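PDB 1OY3: NF-kappa-B inhibitor beta from Mus musculus, which inhibits NF-kappa-B by binding it and trapping it in the cytoplasm, and in its unphosphorylated, resynthesized form can accompany it into the nucleus. Local coordinates for residues E7-V17 with Y37-A48; V166-R175 with A202-L211. All blocks are in the same frame, centred on the assembly; numbering follows the deposited sequence.

Contact 1 of 2, residues E7-V17 with Y37-A48; sequences EDGDTALHLAV and YLDLQNDLGQTA
The backbones of G9 and N42 come within 4.0 Å, CA to CA, and beside them D43 N donates to D8 O at 2.8 Å, nearly straight (167°). N42 has its CG between backbone N and carbonyl carbon (chi1 59°). From there N42 ND2 donates to D10 OD1 at 2.7 Å, meeting the syn side of the carboxylate almost within its own amide plane, while N42 OD1 accepts from L44 N, in an Asx turn, and from Q46 N on the opposite face of its plane. D10 OD2 is taken by a basic side chain of another protein chain, in a salt bridge. The T-A-L-H sequence is the ankyrin signature: T11 is the N-cap of helix 12-18 and forms a capping box with H14, whose ND1 accepts from T11 N. H14 NE2 donates to Q46 O at 2.9 Å, close to the ring plane; Q46 O also accepts from N42 N, so imidazole and loop backbone share one acceptor. N42 CB sits over one face of the H14 ring, toward its rim. Beyond the ring, L13 CD1 presses on L38 CD2 at 3.4 Å, tighter than usual, and L13 CG lies 3.8 Å from Y37 CE2. One water joins Y37 OH to A12 N.

Contact 2 of 2, residues V166-R175 with A202-L211; sequences VIHKDAEMVR and AQAASVLELL
Helices 171-175 and 205-211 run side by side in nearly the same direction, 13° apart with axes 9.8 Å at closest approach, and V207 of the second helix brings its methyls to V166, A171 and V174. The two methyls divide the work: V207 CG1, anti to the backbone N (chi1 168°), meets V166 CG1 at 3.8 Å and V174 CG2 at 4.0 Å, whereas V207 CG2 lies against the start of helix 171-175, 4.1 Å from A171 CB. L211 extends this buried side, its CD1 and CD2 approaching V166 and V174. No hydrogen bond crosses the contact; the fit is made by van der Waals contact of apolar groups.

Against these buried valines and L211, the solvent side is more mixed in composition, though its approaches are no longer. L210 CD1 comes within 3.4 Å of A171 O, and R175 crosses that leucine at about a right angle, its NH1 3.7 Å from L210 CD1. The guanidinium turns its NE to E172 OE2 in a salt bridge. At the other end the aliphatic part of the exposed K169 spans two alanines, CG reaching A202 CB at 3.7 Å and A204 CB at 3.8 Å. K169 has positive phi and is the C-prime residue of the Schellman motif that ends helix 161-167.

The contact thus joins ANK 4 to ANK 5 in the side-by-side stacking of an ankyrin domain: helix 195-201 meets V166 and L211, helix 91-97 touches M173, and helix 238-246 packs on L208.

Both contacts join consecutive ankyrin repeats, ANK 1 to ANK 2 in contact 1 and ANK 4 to ANK 5 in contact 2, but they use different parts of the repeat. Contact 1 sets a first helix against the loop leading to the next repeat; it is largely buried, combines directed hydrogen bonds with an apolar patch around L13, and lies within reach of another protein chain. Contact 2 pairs second helices and the turns before them, with the end of helix 161-167; only partly buried, it depends on apolar side chains, and no other chain of the assembly touches its segments. The centres of contacts 1 and 2 are about 32 Å apart, on opposite sides of the chain's centre.

Contact 1 of 2, residues E7-V17 with Y37-A48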
loop_
_atom_site.group_PDB
_atom_site.type_symbol
_atom_site.label_atom_id
_atom_site.label_comp_id
_atom_site.label_asym_id
_atom_site.label_seq_id
_atom_site.Cartn_x
_atom_site.Cartn_y
_atom_site.Cartn_z
ATOM N N GLU C 7 -12.790 10.168 -21.311
ATOM C CA GLU C 7 -12.928 8.714 -21.330
ATOM C C GLU C 7 -12.303 8.146 -20.067
ATOM O O GLU C 7 -12.527 6.982 -19.726
ATOM C CB GLU C 7 -12.190 8.099 -22.519
ATOM C CG GLU C 7 -12.395 8.796 -23.839
ATOM C CD GLU C 7 -11.721 8.055 -24.975
ATOM O OE1 GLU C 7 -10.492 8.214 -25.138
ATOM O OE2 GLU C 7 -12.420 7.319 -25.703
ATOM N N ASP C 8 -11.493 8.968 -19.398
ATOM C CA ASP C 8 -10.814 8.557 -18.176
ATOM C C ASP C 8 -11.568 9.037 -16.940
ATOM O O ASP C 8 -11.110 8.850 -15.815
ATOM C CB ASP C 8 -9.382 9.107 -18.150
ATOM C CG ASP C 8 -8.617 8.825 -19.440
ATOM O OD1 ASP C 8 -8.681 7.683 -19.943
ATOM O OD2 ASP C 8 -7.941 9.747 -19.947
ATOM N N GLY C 9 -12.726 9.655 -17.150
ATOM C CA GLY C 9 -13.514 10.140 -16.030
ATOM C C GLY C 9 -13.070 11.479 -15.465
ATOM O O GLY C 9 -13.576 11.905 -14.434
ATOM N N ASP C 10 -12.137 12.148 -16.138
ATOM C CA ASP C 10 -11.642 13.450 -15.691
ATOM C C ASP C 10 -12.545 14.616 -16.115
ATOM O O ASP C 10 -12.761 14.847 -17.307
ATOM C CB ASP C 10 -10.236 13.701 -16.236
ATOM C CG ASP C 10 -9.200 12.791 -15.619
ATOM O OD1 ASP C 10 -9.250 12.594 -14.387
ATOM O OD2 ASP C 10 -8.330 12.286 -16.359
ATOM N N THR C 11 -13.061 15.352 -15.138
ATOM C CA THR C 11 -13.920 16.490 -15.430
ATOM C C THR C 11 -13.048 17.697 -15.763
ATOM O O THR C 11 -11.824 17.587 -15.838
ATOM C CB THR C 11 -14.798 16.855 -14.229
ATOM O OG1 THR C 11 -13.990 17.490 -13.234
ATOM C CG2 THR C 11 -15.439 15.606 -13.639
ATOM N N ALA C 12 -13.677 18.848 -15.965
ATOM C CA ALA C 12 -12.940 20.066 -16.284
ATOM C C ALA C 12 -11.972 20.396 -15.144
ATOM O O ALA C 12 -10.905 20.976 -15.364
ATOM C CB ALA C 12 -13.910 21.223 -16.513
ATOM N N LEU C 13 -12.350 20.024 -13.922
ATOM C CA LEU C 13 -11.492 20.261 -12.769
ATOM C C LEU C 13 -10.216 19.441 -12.884
ATOM O O LEU C 13 -9.121 20.003 -12.861
ATOM C CB LEU C 13 -12.197 19.892 -11.469
ATOM C CG LEU C 13 -12.677 21.027 -10.569
ATOM C CD1 LEU C 13 -12.877 20.472 -9.175
ATOM C CD2 LEU C 13 -11.656 22.157 -10.529
ATOM N N HIS C 14 -10.358 18.120 -13.014
ATOM C CA HIS C 14 -9.194 17.236 -13.125
ATOM C C HIS C 14 -8.233 17.750 -14.179
ATOM O O HIS C 14 -7.019 17.775 -13.974
ATOM C CB HIS C 14 -9.593 15.801 -13.509
ATOM C CG HIS C 14 -10.393 15.082 -12.467
ATOM N ND1 HIS C 14 -11.761 15.198 -12.366
ATOM C CD2 HIS C 14 -10.014 14.230 -11.482
ATOM C CE1 HIS C 14 -12.193 14.447 -11.369
ATOM N NE2 HIS C 14 -11.152 13.850 -10.815
ATOM N N LEU C 15 -8.785 18.164 -15.312
ATOM C CA LEU C 15 -7.962 18.657 -16.405
ATOM C C LEU C 15 -7.331 20.007 -16.098
ATOM O O LEU C 15 -6.280 20.332 -16.640
ATOM C CB LEU C 15 -8.788 18.738 -17.694
ATOM C CG LEU C 15 -9.349 17.404 -18.197
ATOM C CD1 LEU C 15 -10.239 17.643 -19.404
ATOM C CD2 LEU C 15 -8.210 16.471 -18.544
ATOM N N ALA C 16 -7.962 20.794 -15.234
ATOM C CA ALA C 16 -7.397 22.092 -14.888
ATOM C C ALA C 16 -6.092 21.864 -14.124
ATOM O O ALA C 16 -5.119 22.583 -14.334
ATOM C CB ALA C 16 -8.382 22.903 -14.035
ATOM N N VAL C 17 -6.071 20.858 -13.248
ATOM C CA VAL C 17 -4.863 20.565 -12.481
ATOM C C VAL C 17 -3.870 19.772 -13.331
ATOM O O VAL C 17 -2.670 20.003 -13.253
ATOM C CB VAL C 17 -5.185 19.786 -11.172
ATOM C CG1 VAL C 17 -6.448 20.349 -10.536
ATOM C CG2 VAL C 17 -5.339 18.317 -11.448
ATOM N N TYR C 37 -19.217 18.581 -7.074
ATOM C CA TYR C 37 -18.407 18.585 -8.283
ATOM C C TYR C 37 -16.926 18.497 -7.924
ATOM O O TYR C 37 -16.140 17.895 -8.652
ATOM C CB TYR C 37 -18.677 19.867 -9.073
ATOM C CG TYR C 37 -17.935 19.978 -10.385
ATOM C CD1 TYR C 37 -18.212 19.117 -11.446
ATOM C CD2 TYR C 37 -16.975 20.970 -10.579
ATOM C CE1 TYR C 37 -17.552 19.249 -12.675
ATOM C CE2 TYR C 37 -16.311 21.110 -11.799
ATOM C CZ TYR C 37 -16.603 20.249 -12.842
ATOM O OH TYR C 37 -15.950 20.402 -14.046
ATOM N N LEU C 38 -16.548 19.102 -6.803
ATOM C CA LEU C 38 -15.153 19.082 -6.369
ATOM C C LEU C 38 -14.641 17.681 -6.080
ATOM O O LEU C 38 -13.506 17.353 -6.417
ATOM C CB LEU C 38 -14.957 19.931 -5.109
ATOM C CG LEU C 38 -14.908 21.449 -5.246
ATOM C CD1 LEU C 38 -14.755 22.076 -3.868
ATOM C CD2 LEU C 38 -13.748 21.836 -6.141
ATOM N N ASP C 39 -15.478 16.852 -5.468
ATOM C CA ASP C 39 -15.057 15.502 -5.106
ATOM C C ASP C 39 -15.243 14.407 -6.150
ATOM O O ASP C 39 -15.010 13.235 -5.859
ATOM C CB ASP C 39 -15.737 15.080 -3.799
ATOM C CG ASP C 39 -15.396 16.005 -2.644
ATOM O OD1 ASP C 39 -14.205 16.372 -2.505
ATOM O OD2 ASP C 39 -16.316 16.360 -1.873
ATOM N N LEU C 40 -15.653 14.774 -7.358
ATOM C CA LEU C 40 -15.843 13.777 -8.398
ATOM C C LEU C 40 -14.532 13.042 -8.637
ATOM O O LEU C 40 -13.482 13.660 -8.752
ATOM C CB LEU C 40 -16.324 14.438 -9.692
ATOM C CG LEU C 40 -17.747 15.010 -9.645
ATOM C CD1 LEU C 40 -18.066 15.690 -10.965
ATOM C CD2 LEU C 40 -18.748 13.887 -9.364
ATOM N N GLN C 41 -14.604 11.718 -8.711
ATOM C CA GLN C 41 -13.420 10.891 -8.918
ATOM C C GLN C 41 -13.354 10.325 -10.329
ATOM O O GLN C 41 -14.326 9.741 -10.800
ATOM C CB GLN C 41 -13.435 9.736 -7.918
ATOM C CG GLN C 41 -13.568 10.176 -6.463
ATOM C CD GLN C 41 -13.885 9.019 -5.527
ATOM O OE1 GLN C 41 -14.890 9.037 -4.819
ATOM N NE2 GLN C 41 -13.027 8.009 -5.524
ATOM N N ASN C 42 -12.217 10.489 -11.004
ATOM C CA ASN C 42 -12.070 9.937 -12.345
ATOM C C ASN C 42 -12.049 8.411 -12.219
ATOM O O ASN C 42 -12.365 7.881 -11.158
ATOM C CB ASN C 42 -10.788 10.434 -13.025
ATOM C CG ASN C 42 -9.550 10.082 -12.254
ATOM O OD1 ASN C 42 -9.571 9.208 -11.390
ATOM N ND2 ASN C 42 -8.451 10.753 -12.568
ATOM N N ASP C 43 -11.662 7.715 -13.288
ATOM C CA ASP C 43 -11.649 6.251 -13.288
ATOM C C ASP C 43 -10.558 5.594 -12.438
ATOM O O ASP C 43 -10.544 4.376 -12.272
ATOM C CB ASP C 43 -11.593 5.725 -14.734
ATOM C CG ASP C 43 -12.853 6.069 -15.530
ATOM O OD1 ASP C 43 -12.877 5.816 -16.754
ATOM O OD2 ASP C 43 -13.825 6.590 -14.936
ATOM N N LEU C 44 -9.642 6.396 -11.911
ATOM C CA LEU C 44 -8.590 5.873 -11.042
ATOM C C LEU C 44 -9.004 6.176 -9.600
ATOM O O LEU C 44 -8.264 5.918 -8.656
ATOM C CB LEU C 44 -7.246 6.529 -11.375
ATOM C CG LEU C 44 -6.661 6.149 -12.741
ATOM C CD1 LEU C 44 -5.474 7.050 -13.092
ATOM C CD2 LEU C 44 -6.241 4.680 -12.709
ATOM N N GLY C 45 -10.216 6.704 -9.442
ATOM C CA GLY C 45 -10.731 7.039 -8.125
ATOM C C GLY C 45 -10.157 8.336 -7.587
ATOM O O GLY C 45 -10.369 8.693 -6.428
ATOM N N GLN C 46 -9.428 9.049 -8.433
ATOM C CA GLN C 46 -8.807 10.301 -8.027
ATOM C C GLN C 46 -9.712 11.516 -8.159
ATOM O O GLN C 46 -10.506 11.622 -9.092
ATOM C CB GLN C 46 -7.560 10.553 -8.866
ATOM C CG GLN C 46 -6.506 9.474 -8.797
ATOM C CD GLN C 46 -5.475 9.643 -9.891
ATOM O OE1 GLN C 46 -4.331 9.180 -9.778
ATOM N NE2 GLN C 46 -5.882 10.294 -10.975
ATOM N N THR C 47 -9.585 12.438 -7.214
ATOM C CA THR C 47 -10.353 13.677 -7.255
ATOM C C THR C 47 -9.341 14.720 -7.721
ATOM O O THR C 47 -8.180 14.389 -7.982
ATOM C CB THR C 47 -10.864 14.066 -5.859
ATOM O OG1 THR C 47 -9.746 14.235 -4.976
ATOM C CG2 THR C 47 -11.789 12.978 -5.311
ATOM N N ALA C 48 -9.761 15.973 -7.832
ATOM C CA ALA C 48 -8.843 17.027 -8.246
ATOM C C ALA C 48 -7.771 17.210 -7.169
ATOM O O ALA C 48 -6.611 17.505 -7.472
ATOM C CB ALA C 48 -9.603 18.327 -8.452
HETATM O O HOH W 1 -14.639 17.439 -10.709
HETATM O O HOH W 2 -16.566 19.338 -16.508
#

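Contact 2 of 2, residues V166-R175 with A202-L211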
loop_
_atom_site.group_PDB
_atom_site.type_symbol
_atom_site.label_atom_id
_atom_site.label_comp_id
_atom_site.label_asym_id
_atom_site.label_seq_id
_atom_site.Cartn_x
_atom_site.Cartn_y
_atom_site.Cartn_z
ATOM N N VAL C 166 7.352 6.685 6.502
ATOM C CA VAL C 166 8.489 5.895 6.968
ATOM C C VAL C 166 8.932 4.926 5.861
ATOM O O VAL C 166 10.123 4.821 5.563
ATOM C CB VAL C 166 8.144 5.078 8.238
ATOM C CG1 VAL C 166 9.373 4.274 8.684
ATOM C CG2 VAL C 166 7.684 6.011 9.365
ATOM N N ILE C 167 7.979 4.222 5.251
ATOM C CA ILE C 167 8.318 3.289 4.176
ATOM C C ILE C 167 9.194 4.013 3.157
ATOM O O ILE C 167 10.142 3.444 2.619
ATOM C CB ILE C 167 7.067 2.761 3.427
ATOM C CG1 ILE C 167 6.148 1.999 4.382
ATOM C CG2 ILE C 167 7.498 1.867 2.266
ATOM C CD1 ILE C 167 6.831 0.940 5.177
ATOM N N HIS C 168 8.871 5.275 2.898
ATOM C CA HIS C 168 9.640 6.060 1.949
ATOM C C HIS C 168 10.802 6.810 2.573
ATOM O O HIS C 168 11.323 7.736 1.967
ATOM C CB HIS C 168 8.749 7.062 1.208
ATOM C CG HIS C 168 7.762 6.427 0.277
ATOM N ND1 HIS C 168 6.721 5.636 0.719
ATOM C CD2 HIS C 168 7.649 6.477 -1.073
ATOM C CE1 HIS C 168 6.010 5.229 -0.318
ATOM N NE2 HIS C 168 6.552 5.723 -1.416
ATOM N N LYS C 169 11.210 6.414 3.776
ATOM C CA LYS C 169 12.347 7.040 4.451
ATOM C C LYS C 169 12.303 8.560 4.308
ATOM O O LYS C 169 13.296 9.192 3.948
ATOM C CB LYS C 169 13.658 6.515 3.853
ATOM C CG LYS C 169 13.721 4.993 3.714
ATOM C CD LYS C 169 15.024 4.541 3.043
ATOM C CE LYS C 169 15.215 5.220 1.687
ATOM N NZ LYS C 169 16.521 4.902 1.023
ATOM N N ASP C 170 11.145 9.142 4.597
ATOM C CA ASP C 170 10.962 10.579 4.483
ATOM C C ASP C 170 10.950 11.217 5.878
ATOM O O ASP C 170 9.900 11.367 6.506
ATOM C CB ASP C 170 9.658 10.840 3.737
ATOM C CG ASP C 170 9.471 12.292 3.383
ATOM O OD1 ASP C 170 8.618 12.578 2.519
ATOM O OD2 ASP C 170 10.167 13.143 3.972
ATOM N N ALA C 171 12.136 11.585 6.353
ATOM C CA ALA C 171 12.310 12.175 7.670
ATOM C C ALA C 171 11.524 13.469 7.825
ATOM O O ALA C 171 10.875 13.694 8.844
ATOM C CB ALA C 171 13.791 12.425 7.925
ATOM N N GLU C 172 11.600 14.323 6.812
ATOM C CA GLU C 172 10.886 15.581 6.838
ATOM C C GLU C 172 9.378 15.335 6.988
ATOM O O GLU C 172 8.701 16.005 7.782
ATOM C CB GLU C 172 11.162 16.367 5.560
ATOM C CG GLU C 172 11.575 17.797 5.820
ATOM C CD GLU C 172 10.804 18.416 6.972
ATOM O OE1 GLU C 172 9.561 18.508 6.884
ATOM O OE2 GLU C 172 11.445 18.807 7.969
ATOM N N MET C 173 8.848 14.372 6.241
ATOM C CA MET C 173 7.414 14.084 6.326
ATOM C C MET C 173 7.060 13.476 7.681
ATOM O O MET C 173 5.990 13.746 8.226
ATOM C CB MET C 173 6.956 13.136 5.212
ATOM C CG MET C 173 5.414 13.021 5.147
ATOM S SD MET C 173 4.604 14.588 4.638
ATOM C CE MET C 173 4.774 14.401 2.834
ATOM N N VAL C 174 7.961 12.659 8.219
ATOM C CA VAL C 174 7.730 12.041 9.521
ATOM C C VAL C 174 7.605 13.161 10.559
ATOM O O VAL C 174 6.739 13.119 11.433
ATOM C CB VAL C 174 8.899 11.097 9.913
ATOM C CG1 VAL C 174 8.752 10.630 11.366
ATOM C CG2 VAL C 174 8.920 9.902 8.991
ATOM N N ARG C 175 8.466 14.168 10.448
ATOM C CA ARG C 175 8.430 15.294 11.376
ATOM C C ARG C 175 7.078 16.016 11.359
ATOM O O ARG C 175 6.503 16.285 12.416
ATOM C CB ARG C 175 9.580 16.268 11.073
ATOM C CG ARG C 175 10.905 15.844 11.710
ATOM C CD ARG C 175 11.985 16.895 11.566
ATOM N NE ARG C 175 12.611 16.862 10.252
ATOM C CZ ARG C 175 13.771 16.266 9.993
ATOM N NH1 ARG C 175 14.437 15.657 10.971
ATOM N NH2 ARG C 175 14.256 16.265 8.756
ATOM N N ALA C 202 13.384 -0.287 6.513
ATOM C CA ALA C 202 13.824 0.742 5.571
ATOM C C ALA C 202 15.284 1.136 5.778
ATOM O O ALA C 202 15.843 1.892 4.979
ATOM C CB ALA C 202 12.944 1.974 5.713
ATOM N N GLN C 203 15.886 0.626 6.852
ATOM C CA GLN C 203 17.271 0.929 7.208
ATOM C C GLN C 203 17.461 2.452 7.257
ATOM O O GLN C 203 18.542 2.966 6.973
ATOM C CB GLN C 203 18.242 0.297 6.195
ATOM C CG GLN C 203 18.147 -1.230 6.084
ATOM C CD GLN C 203 18.631 -1.954 7.333
ATOM O OE1 GLN C 203 19.835 -2.060 7.583
ATOM N NE2 GLN C 203 17.691 -2.453 8.125
ATOM N N ALA C 204 16.396 3.169 7.604
ATOM C CA ALA C 204 16.460 4.622 7.696
ATOM C C ALA C 204 16.696 4.987 9.159
ATOM O O ALA C 204 15.754 5.199 9.926
ATOM C CB ALA C 204 15.161 5.242 7.183
ATOM N N ALA C 205 17.969 5.055 9.531
ATOM C CA ALA C 205 18.374 5.362 10.900
ATOM C C ALA C 205 17.864 6.695 11.436
ATOM O O ALA C 205 17.424 6.772 12.587
ATOM C CB ALA C 205 19.899 5.309 11.012
ATOM N N SER C 206 17.932 7.740 10.616
ATOM C CA SER C 206 17.488 9.066 11.041
ATOM C C SER C 206 15.984 9.076 11.328
ATOM O O SER C 206 15.515 9.770 12.230
ATOM C CB SER C 206 17.821 10.107 9.971
ATOM O OG SER C 206 16.887 10.057 8.908
ATOM N N VAL C 207 15.234 8.298 10.554
ATOM C CA VAL C 207 13.795 8.192 10.740
ATOM C C VAL C 207 13.565 7.378 12.009
ATOM O O VAL C 207 12.692 7.696 12.821
ATOM C CB VAL C 207 13.127 7.496 9.518
ATOM C CG1 VAL C 207 11.674 7.129 9.833
ATOM C CG2 VAL C 207 13.178 8.424 8.317
ATOM N N LEU C 208 14.360 6.327 12.179
ATOM C CA LEU C 208 14.249 5.479 13.364
ATOM C C LEU C 208 14.452 6.347 14.603
ATOM O O LEU C 208 13.716 6.232 15.595
ATOM C CB LEU C 208 15.313 4.379 13.324
ATOM C CG LEU C 208 15.429 3.456 14.538
ATOM C CD1 LEU C 208 14.112 2.713 14.753
ATOM C CD2 LEU C 208 16.577 2.472 14.316
ATOM N N GLU C 209 15.439 7.232 14.532
ATOM C CA GLU C 209 15.734 8.122 15.653
ATOM C C GLU C 209 14.611 9.110 15.910
ATOM O O GLU C 209 14.213 9.308 17.061
ATOM C CB GLU C 209 17.037 8.883 15.421
ATOM C CG GLU C 209 17.338 9.895 16.522
ATOM C CD GLU C 209 18.794 10.300 16.559
ATOM O OE1 GLU C 209 19.296 10.831 15.545
ATOM O OE2 GLU C 209 19.439 10.081 17.611
ATOM N N LEU C 210 14.104 9.741 14.849
ATOM C CA LEU C 210 13.002 10.693 15.014
ATOM C C LEU C 210 11.892 9.998 15.783
ATOM O O LEU C 210 11.399 10.510 16.788
ATOM C CB LEU C 210 12.465 11.164 13.655
ATOM C CG LEU C 210 13.292 12.211 12.902
ATOM C CD1 LEU C 210 12.636 12.528 11.553
ATOM C CD2 LEU C 210 13.416 13.475 13.756
ATOM N N LEU C 211 11.506 8.818 15.309
ATOM C CA LEU C 211 10.459 8.053 15.968
ATOM C C LEU C 211 10.827 7.807 17.429
ATOM O O LEU C 211 10.021 8.047 18.335
ATOM C CB LEU C 211 10.263 6.711 15.252
ATOM C CG LEU C 211 9.646 6.822 13.855
ATOM C CD1 LEU C 211 9.713 5.490 13.132
ATOM C CD2 LEU C 211 8.205 7.298 14.001
#